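Local coordinates for protein microbial serine proteinases; subtilisin (Bacillus subtilis, PDB 2GKO) that hydrolyses peptide bonds as a serine endopeptidase of the subtilase family, a psychrophilic subtilisin in a calcium-loaded state, at residues Pro171-Ile176 with Gly209-Ala214; Thr194-Thr199 with Ile287-Ser292; Arg281-Asp286 with Ser301-Ala306. One frame throughout, in Å; residues are numbered along the deposited sequence.

Contact 1 pairs the loop after strand 161-165 with the loop after strand 199-202; contact 2 sets the hairpin of strands 194-196 and 199-202 against residues 287-292; contact 3 folds the end of helix 271-283 against residues 301-306. Along the chain, contact 2 alternates with each of the others, whereas contact 1 closes before contact 3 opens. Centres of contacts 2 and 3 are 12 Å apart, and the two share one calcium ion and a water. Contact 1, its centre about 17 Å from each of theirs, holds a ligand of another calcium and touches contact 2 where Pro171 packs on Asn291. Strand-end loops and the end of helix 271-283 thus meet around one calcium ion.

Contact 1: residues Pro171-Ile176 with Gly209-Ala214; sequences PKPGSI and GHKRTA. With CA (calcium ion), chain C.
The imidazole of His210 carries Gly174 CA over one face, 3.3 Å above the ring plane and displaced toward the rim, where CE1 is the nearest ring atom. Gly174 CA is 3.6 Å from the centroid of the His210 ring and 22° off its normal, which makes this a CH-pi contact. At the edge, in the plane of the ring, a water is hydrogen-bonded to NE2 and also donates to Ile176 O. Ile176 CG2 approaches the ring obliquely, 3.9 Å from His210 NE2. Gly174 is the third residue of a type II turn, Lys172 to Ser175, and its positive phi favours glycine; a side chain here would also press on His210 CE1. The two segments are loops of the subtilase fold, one after strand 161-165 and the other after strand 199-202. Their direct bond is Gly174 N to Gly209 O, 2.9 Å long, with the donor above the carbonyl plane. Within the turn, Ser175 OG donates to Lys172 O over 2.7 Å and also bonds Arg208 N. Pro173 CG lies 3.7 Å from Lys211 CE, the two side chains side by side. Further along the second segment, Thr213 O binds a calcium ion whose other protein ligands are Asp216, Val218, Gln220 and Asp223.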
loop_
_atom_site.group_PDB
_atom_site.type_symbol
_atom_site.label_atom_id
_atom_site.label_comp_id
_atom_site.label_asym_id
_atom_site.label_seq_id
_atom_site.Cartn_x
_atom_site.Cartn_y
_atom_site.Cartn_z
ATOM N N PRO A 171 -11.530 -7.798 14.623
ATOM C CA PRO A 171 -12.560 -7.348 13.694
ATOM C C PRO A 171 -13.532 -6.290 14.217
ATOM O O PRO A 171 -14.443 -5.900 13.481
ATOM C CB PRO A 171 -13.339 -8.650 13.438
ATOM C CG PRO A 171 -13.290 -9.345 14.735
ATOM C CD PRO A 171 -11.946 -9.018 15.313
ATOM N N LYS A 172 -13.383 -5.835 15.452
ATOM C CA LYS A 172 -14.438 -5.011 16.017
ATOM C C LYS A 172 -14.605 -3.687 15.295
ATOM O O LYS A 172 -13.631 -3.102 14.853
ATOM C CB LYS A 172 -14.219 -4.798 17.497
ATOM C CG LYS A 172 -14.389 -6.085 18.302
ATOM C CD LYS A 172 -14.206 -5.824 19.804
ATOM C CE LYS A 172 -15.492 -5.221 20.426
ATOM N NZ LYS A 172 -15.491 -5.234 21.934
ATOM N N PRO A 173 -15.845 -3.212 15.180
ATOM C CA PRO A 173 -16.096 -1.892 14.604
ATOM C C PRO A 173 -15.305 -0.778 15.263
ATOM O O PRO A 173 -15.064 -0.771 16.488
ATOM C CB PRO A 173 -17.599 -1.696 14.842
ATOM C CG PRO A 173 -18.166 -3.067 14.855
ATOM C CD PRO A 173 -17.103 -3.888 15.550
ATOM N N GLY A 174 -14.871 0.176 14.445
ATOM C CA GLY A 174 -14.186 1.347 14.943
ATOM C C GLY A 174 -12.717 1.145 15.293
ATOM O O GLY A 174 -12.110 1.978 15.965
ATOM N N SER A 175 -12.138 0.038 14.839
ATOM C CA SER A 175 -10.747 -0.296 15.145
ATOM C C SER A 175 -9.717 0.278 14.164
ATOM O O SER A 175 -8.503 0.154 14.380
ATOM C CB SER A 175 -10.592 -1.819 15.251
ATOM O OG SER A 175 -11.141 -2.522 14.142
ATOM N N ILE A 176 -10.185 0.914 13.088
ATOM C CA ILE A 176 -9.312 1.569 12.139
ATOM C C ILE A 176 -8.372 2.550 12.828
ATOM O O ILE A 176 -8.767 3.275 13.746
ATOM C CB ILE A 176 -10.149 2.245 11.013
ATOM C CG1 ILE A 176 -9.238 2.722 9.879
ATOM C CG2 ILE A 176 -10.953 3.411 11.546
ATOM C CD1 ILE A 176 -9.978 3.370 8.727
ATOM N N GLY A 209 -13.859 0.082 9.952
ATOM C CA GLY A 209 -14.254 1.458 10.098
ATOM C C GLY A 209 -15.408 1.604 11.092
ATOM O O GLY A 209 -15.806 0.630 11.761
ATOM N N HIS A 210 -15.955 2.809 11.135
ATOM C CA HIS A 210 -16.999 3.200 12.081
ATOM C C HIS A 210 -18.382 3.078 11.479
ATOM O O HIS A 210 -18.594 3.439 10.316
ATOM C CB HIS A 210 -16.744 4.629 12.576
ATOM C CG HIS A 210 -15.486 4.766 13.377
ATOM N ND1 HIS A 210 -15.455 4.578 14.742
ATOM C CD2 HIS A 210 -14.208 5.005 13.001
ATOM C CE1 HIS A 210 -14.211 4.704 15.168
ATOM N NE2 HIS A 210 -13.434 4.953 14.131
ATOM N N LYS A 211 -19.334 2.578 12.260
ATOM C CA LYS A 211 -20.674 2.311 11.715
ATOM C C LYS A 211 -21.404 3.589 11.273
ATOM O O LYS A 211 -22.136 3.565 10.287
ATOM C CB LYS A 211 -21.557 1.595 12.727
ATOM C CG LYS A 211 -21.086 0.258 13.201
ATOM C CD LYS A 211 -22.177 -0.507 13.924
ATOM C CE LYS A 211 -21.620 -1.801 14.485
ATOM N NZ LYS A 211 -22.592 -2.603 15.266
ATOM N N ARG A 212 -21.205 4.690 11.983
ATOM C CA ARG A 212 -22.052 5.863 11.728
ATOM C C ARG A 212 -21.746 6.578 10.408
ATOM O O ARG A 212 -22.552 7.396 9.969
ATOM C CB ARG A 212 -22.033 6.866 12.895
ATOM C CG ARG A 212 -20.736 7.513 13.186
ATOM C CD ARG A 212 -20.801 8.381 14.416
ATOM N NE ARG A 212 -20.849 7.587 15.645
ATOM C CZ ARG A 212 -21.145 8.085 16.837
ATOM N NH1 ARG A 212 -21.150 7.306 17.902
ATOM N NH2 ARG A 212 -21.437 9.366 16.978
ATOM N N THR A 213 -20.595 6.297 9.793
ATOM C CA THR A 213 -20.245 6.957 8.529
ATOM C C THR A 213 -20.154 5.989 7.372
ATOM O O THR A 213 -19.766 6.378 6.274
ATOM C CB THR A 213 -18.924 7.728 8.646
ATOM O OG1 THR A 213 -17.882 6.847 9.088
ATOM C CG2 THR A 213 -18.986 8.815 9.690
ATOM N N ALA A 214 -20.546 4.744 7.592
ATOM C CA ALA A 214 -20.431 3.700 6.573
ATOM C C ALA A 214 -21.686 3.643 5.691
ATOM O O ALA A 214 -22.723 4.170 6.060
ATOM C CB ALA A 214 -20.188 2.359 7.236
HETATM CA CA CA C . -18.534 7.148 4.567
HETATM O O HOH W 1 -10.643 5.152 14.440
HETATM O O HOH W 2 -17.912 4.987 3.687
#

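Contact 2: residues Thr194-Thr199 with Ile287-Ser292; sequences TIQNGT and ILSGNS. With CA (calcium ion), chain D.
Thr199, Ser289 and Leu288 bury the most surface here, and the hydroxyl of Thr199 faces the backbone of Leu288. Thr199 OG1 lies between its own backbone N and carbonyl carbon (chi1 76°) and accepts a hydrogen bond from Leu288 N at 3.0 Å, nearly straight with an N-H...O angle of 170°. The Thr199 methyl, CG2, comes 3.8 Å from Leu288 CG, the two side chains crossing at about a right angle, while Leu288 CD1 reaches on to Asn197 O. A valine here, lacking the hydroxyl, would probably leave the N-H of Leu288 without a partner and loosen the hold of the turn on that residue. Ser289 meets the hairpin at Gln196: its OG donates to Gln196 O over 2.9 Å. That carbonyl is gripped by two donors, since Thr199 N reaches it from the opposite face of its plane. Ser289 CB packs against the extended side chain of Gln196, 3.6 Å from OE1. Gln196 OE1 is hydrogen-bonded to Arg201 NE and lies 3.0 Å from a water that accepts from Gly290 N. At the hairpin tip Asn197 ND2 donates to Leu288 O at 3.0 Å, the acceptor only 6° out of its amide plane. Ile287 O binds calcium at 2.4 Å, beside Asp286, Gly294, Gly296 and Asp298. The geometry is that of a beta-hairpin closed by a type I' turn, Gln196 to Thr199, packed against a calcium-binding loop.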
loop_
_atom_site.group_PDB
_atom_site.type_symbol
_atom_site.label_atom_id
_atom_site.label_comp_id
_atom_site.label_asym_id
_atom_site.label_seq_id
_atom_site.Cartn_x
_atom_site.Cartn_y
_atom_site.Cartn_z
ATOM N N THR A 194 -9.857 -16.863 0.723
ATOM C CA THR A 194 -11.064 -17.624 0.999
ATOM C C THR A 194 -12.207 -16.932 0.269
ATOM O O THR A 194 -12.392 -15.726 0.376
ATOM C CB THR A 194 -11.366 -17.655 2.516
ATOM O OG1 THR A 194 -10.302 -18.312 3.208
ATOM C CG2 THR A 194 -12.625 -18.500 2.806
ATOM N N ILE A 195 -12.974 -17.722 -0.486
ATOM C CA ILE A 195 -14.154 -17.229 -1.146
ATOM C C ILE A 195 -15.353 -17.619 -0.292
ATOM O O ILE A 195 -15.500 -18.773 0.071
ATOM C CB ILE A 195 -14.264 -17.844 -2.554
ATOM C CG1 ILE A 195 -13.049 -17.449 -3.393
ATOM C CG2 ILE A 195 -15.550 -17.387 -3.226
ATOM C CD1 ILE A 195 -12.962 -15.981 -3.730
ATOM N N GLN A 196 -16.161 -16.637 0.053
ATOM C CA GLN A 196 -17.336 -16.823 0.888
ATOM C C GLN A 196 -18.377 -15.801 0.440
ATOM O O GLN A 196 -18.052 -14.657 0.140
ATOM C CB GLN A 196 -16.931 -16.658 2.348
ATOM C CG GLN A 196 -18.038 -16.729 3.390
ATOM C CD GLN A 196 -17.440 -16.693 4.791
ATOM O OE1 GLN A 196 -17.396 -15.642 5.423
ATOM N NE2 GLN A 196 -16.918 -17.823 5.242
ATOM N N ASN A 197 -19.634 -16.232 0.326
ATOM C CA ASN A 197 -20.688 -15.410 -0.269
ATOM C C ASN A 197 -20.306 -14.880 -1.658
ATOM O O ASN A 197 -20.721 -13.797 -2.054
ATOM C CB ASN A 197 -21.102 -14.268 0.666
ATOM C CG ASN A 197 -21.471 -14.757 2.066
ATOM O OD1 ASN A 197 -21.964 -15.882 2.239
ATOM N ND2 ASN A 197 -21.228 -13.920 3.076
ATOM N N GLY A 198 -19.490 -15.655 -2.371
ATOM C CA GLY A 198 -19.112 -15.340 -3.738
ATOM C C GLY A 198 -17.915 -14.427 -3.922
ATOM O O GLY A 198 -17.483 -14.180 -5.045
ATOM N N THR A 199 -17.358 -13.929 -2.826
ATOM C CA THR A 199 -16.271 -12.957 -2.918
ATOM C C THR A 199 -15.144 -13.389 -2.018
ATOM O O THR A 199 -15.313 -14.242 -1.151
ATOM C CB THR A 199 -16.732 -11.509 -2.512
ATOM O OG1 THR A 199 -16.862 -11.409 -1.084
ATOM C CG2 THR A 199 -18.135 -11.144 -3.051
ATOM N N ILE A 287 -17.362 -6.501 -1.785
ATOM C CA ILE A 287 -16.946 -7.585 -0.926
ATOM C C ILE A 287 -18.086 -7.897 0.030
ATOM O O ILE A 287 -18.651 -7.000 0.642
ATOM C CB ILE A 287 -15.630 -7.205 -0.165
ATOM C CG1 ILE A 287 -14.449 -7.162 -1.152
ATOM C CG2 ILE A 287 -15.373 -8.166 1.015
ATOM C CD1 ILE A 287 -14.004 -8.514 -1.707
ATOM N N LEU A 288 -18.401 -9.176 0.163
ATOM C CA LEU A 288 -19.619 -9.600 0.847
ATOM C C LEU A 288 -19.373 -10.535 2.012
ATOM O O LEU A 288 -20.322 -11.052 2.595
ATOM C CB LEU A 288 -20.545 -10.314 -0.165
ATOM C CG LEU A 288 -21.019 -9.465 -1.332
ATOM C CD1 LEU A 288 -21.774 -10.366 -2.328
ATOM C CD2 LEU A 288 -21.892 -8.350 -0.854
ATOM N N SER A 289 -18.116 -10.787 2.365
ATOM C CA SER A 289 -17.847 -11.754 3.418
ATOM C C SER A 289 -16.729 -11.289 4.326
ATOM O O SER A 289 -15.852 -10.534 3.913
ATOM C CB SER A 289 -17.511 -13.123 2.850
ATOM O OG SER A 289 -16.444 -13.081 1.930
ATOM N N GLY A 290 -16.789 -11.773 5.561
ATOM C CA GLY A 290 -15.961 -11.292 6.653
ATOM C C GLY A 290 -16.856 -10.621 7.687
ATOM O O GLY A 290 -17.973 -10.160 7.395
ATOM N N ASN A 291 -16.378 -10.533 8.922
ATOM C CA ASN A 291 -17.178 -9.931 9.975
ATOM C C ASN A 291 -17.548 -8.508 9.615
ATOM O O ASN A 291 -16.687 -7.719 9.276
ATOM C CB ASN A 291 -16.427 -9.936 11.316
ATOM C CG ASN A 291 -16.142 -11.343 11.860
ATOM O OD1 ASN A 291 -16.215 -12.346 11.160
ATOM N ND2 ASN A 291 -15.802 -11.398 13.132
ATOM N N SER A 292 -18.843 -8.194 9.657
ATOM C CA SER A 292 -19.391 -6.869 9.339
ATOM C C SER A 292 -19.354 -6.518 7.842
ATOM O O SER A 292 -19.680 -5.395 7.463
ATOM C CB SER A 292 -18.743 -5.730 10.162
ATOM O OG SER A 292 -18.870 -5.975 11.549
HETATM CA CA CA D . -19.621 -4.869 0.791
HETATM O O HOH W 3 -19.000 -13.326 6.313
HETATM O O HOH W 4 -17.473 -3.971 0.074
#

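Contact 3: residues Arg281-Asp286 with Ser301-Ala306; sequences RASVND and SGFGFA. With CA (calcium ion), chain D.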
loop_
_atom_site.group_PDB
_atom_site.type_symbol
_atom_site.label_atom_id
_atom_site.label_comp_id
_atom_site.label_asym_id
_atom_site.label_seq_id
_atom_site.Cartn_x
_atom_site.Cartn_y
_atom_site.Cartn_z
ATOM N N ARG A 281 -13.647 1.228 -9.241
ATOM C CA ARG A 281 -13.264 -0.158 -9.451
ATOM C C ARG A 281 -13.626 -1.053 -8.261
ATOM O O ARG A 281 -14.090 -2.174 -8.449
ATOM C CB ARG A 281 -11.768 -0.237 -9.711
ATOM C CG ARG A 281 -11.365 0.279 -11.075
ATOM C CD ARG A 281 -9.990 -0.090 -11.430
ATOM N NE ARG A 281 -9.525 0.539 -12.675
ATOM C CZ ARG A 281 -8.493 0.108 -13.367
ATOM N NH1 ARG A 281 -8.136 0.753 -14.473
ATOM N NH2 ARG A 281 -7.837 -0.982 -12.996
ATOM N N ALA A 282 -13.400 -0.563 -7.044
ATOM C CA ALA A 282 -13.735 -1.318 -5.842
ATOM C C ALA A 282 -15.248 -1.553 -5.801
ATOM O O ALA A 282 -15.702 -2.651 -5.493
ATOM C CB ALA A 282 -13.303 -0.543 -4.598
ATOM N N SER A 283 -16.007 -0.501 -6.092
ATOM C CA SER A 283 -17.466 -0.528 -5.964
ATOM C C SER A 283 -18.129 -1.584 -6.852
ATOM O O SER A 283 -19.157 -2.147 -6.470
ATOM C CB SER A 283 -18.057 0.840 -6.259
ATOM O OG SER A 283 -17.628 1.807 -5.320
ATOM N N VAL A 284 -17.543 -1.873 -8.014
ATOM C CA VAL A 284 -18.056 -2.967 -8.858
ATOM C C VAL A 284 -17.664 -4.368 -8.375
ATOM O O VAL A 284 -18.199 -5.373 -8.853
ATOM C CB VAL A 284 -17.684 -2.791 -10.356
ATOM C CG1 VAL A 284 -17.953 -1.364 -10.796
ATOM C CG2 VAL A 284 -16.248 -3.184 -10.639
ATOM N N ASN A 285 -16.707 -4.449 -7.456
ATOM C CA ASN A 285 -16.360 -5.710 -6.823
ATOM C C ASN A 285 -16.663 -5.639 -5.337
ATOM O O ASN A 285 -15.780 -5.683 -4.493
ATOM C CB ASN A 285 -14.895 -6.054 -7.069
ATOM C CG ASN A 285 -14.624 -6.416 -8.510
ATOM O OD1 ASN A 285 -15.327 -7.242 -9.084
ATOM N ND2 ASN A 285 -13.600 -5.813 -9.100
ATOM N N ASP A 286 -17.944 -5.479 -5.048
ATOM C CA ASP A 286 -18.480 -5.475 -3.693
ATOM C C ASP A 286 -18.021 -6.715 -2.929
ATOM O O ASP A 286 -18.201 -7.837 -3.386
ATOM C CB ASP A 286 -20.010 -5.478 -3.823
ATOM C CG ASP A 286 -20.717 -5.191 -2.535
ATOM O OD1 ASP A 286 -20.066 -5.108 -1.463
ATOM O OD2 ASP A 286 -21.955 -5.031 -2.503
ATOM N N SER A 301 -14.735 -3.779 4.553
ATOM C CA SER A 301 -14.118 -3.814 3.237
ATOM C C SER A 301 -14.220 -2.503 2.456
ATOM O O SER A 301 -13.714 -2.431 1.346
ATOM C CB SER A 301 -14.727 -4.952 2.429
ATOM O OG SER A 301 -16.120 -4.745 2.225
ATOM N N GLY A 302 -14.821 -1.469 3.043
ATOM C CA GLY A 302 -15.104 -0.241 2.330
ATOM C C GLY A 302 -15.935 -0.532 1.080
ATOM O O GLY A 302 -16.881 -1.327 1.127
ATOM N N PHE A 303 -15.548 0.073 -0.042
ATOM C CA PHE A 303 -16.349 0.016 -1.280
ATOM C C PHE A 303 -16.248 -1.331 -1.976
ATOM O O PHE A 303 -17.136 -1.713 -2.755
ATOM C CB PHE A 303 -15.910 1.099 -2.264
ATOM C CG PHE A 303 -16.093 2.526 -1.794
ATOM C CD1 PHE A 303 -16.508 2.864 -0.497
ATOM C CD2 PHE A 303 -15.857 3.556 -2.701
ATOM C CE1 PHE A 303 -16.632 4.168 -0.108
ATOM C CE2 PHE A 303 -15.982 4.855 -2.325
ATOM C CZ PHE A 303 -16.381 5.182 -1.034
ATOM N N GLY A 304 -15.155 -2.051 -1.715
ATOM C CA GLY A 304 -14.878 -3.334 -2.327
ATOM C C GLY A 304 -13.420 -3.546 -2.682
ATOM O O GLY A 304 -12.529 -2.941 -2.088
ATOM N N PHE A 305 -13.193 -4.391 -3.679
ATOM C CA PHE A 305 -11.872 -4.873 -4.054
ATOM C C PHE A 305 -11.550 -4.357 -5.469
ATOM O O PHE A 305 -12.008 -4.935 -6.471
ATOM C CB PHE A 305 -11.905 -6.412 -4.011
ATOM C CG PHE A 305 -10.606 -7.110 -4.394
ATOM C CD1 PHE A 305 -10.570 -8.491 -4.523
ATOM C CD2 PHE A 305 -9.426 -6.409 -4.601
ATOM C CE1 PHE A 305 -9.416 -9.155 -4.864
ATOM C CE2 PHE A 305 -8.267 -7.084 -4.944
ATOM C CZ PHE A 305 -8.246 -8.428 -5.065
ATOM N N ALA A 306 -10.797 -3.255 -5.544
ATOM C CA ALA A 306 -10.356 -2.733 -6.841
ATOM C C ALA A 306 -9.372 -3.703 -7.476
ATOM O O ALA A 306 -8.416 -4.155 -6.844
ATOM C CB ALA A 306 -9.755 -1.366 -6.704
HETATM CA CA CA D . -19.621 -4.869 0.791
HETATM O O HOH W 5 -19.581 -2.099 -3.730
HETATM O O HOH W 4 -17.473 -3.971 0.074
#
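Asn285 is turned with CG anti to its carbonyl carbon (chi1 -70°), and its amide faces the backbone of Phe305. Asn285 ND2 donates to Phe305 O over 3.2 Å in a bent bond, nearly along the C=O axis, although the acceptor is tilted 20° from the amide plane. A second bond runs the other way: Phe305 N donates to Asn285 O at 3.0 Å. The same asparagine residue thus meets both the N-H and the C=O of Phe305. Asn285 N is bonded back to Ala282 O.

Gly304 sits where a CB would clash with Ala282 O and Asn285 O; its CA instead makes CA-H...O contacts with both oxygens. Ser283 OG, anti to its carbonyl carbon (chi1 -64°), touches Phe303 CB at 3.6 Å and approaches the ring obliquely, while its hydrogen bond goes to Gln279 O. Phe303 CB packs 3.9 Å from Ala282 CB, and the ring packs edge-to-face with Tyr217. One water donates to both Ser283 O and Phe303 O. Asp286 OD1 binds calcium at 2.3 Å. A water on that metal also donates to Ser301 OG and Gly302 O, linking the ion to the type II' turn Ser301-Gly304.

Arg281 CB lies 3.8 Å from Ala306 CB, and its NE forms a salt bridge with Glu277. Around the contact, Ala282 touches Ile226 and Phe305 touches Pro229, both of strand 226-229, while Arg281 and Ala306 rest on Ile262 and Leu258 of helix 248-265.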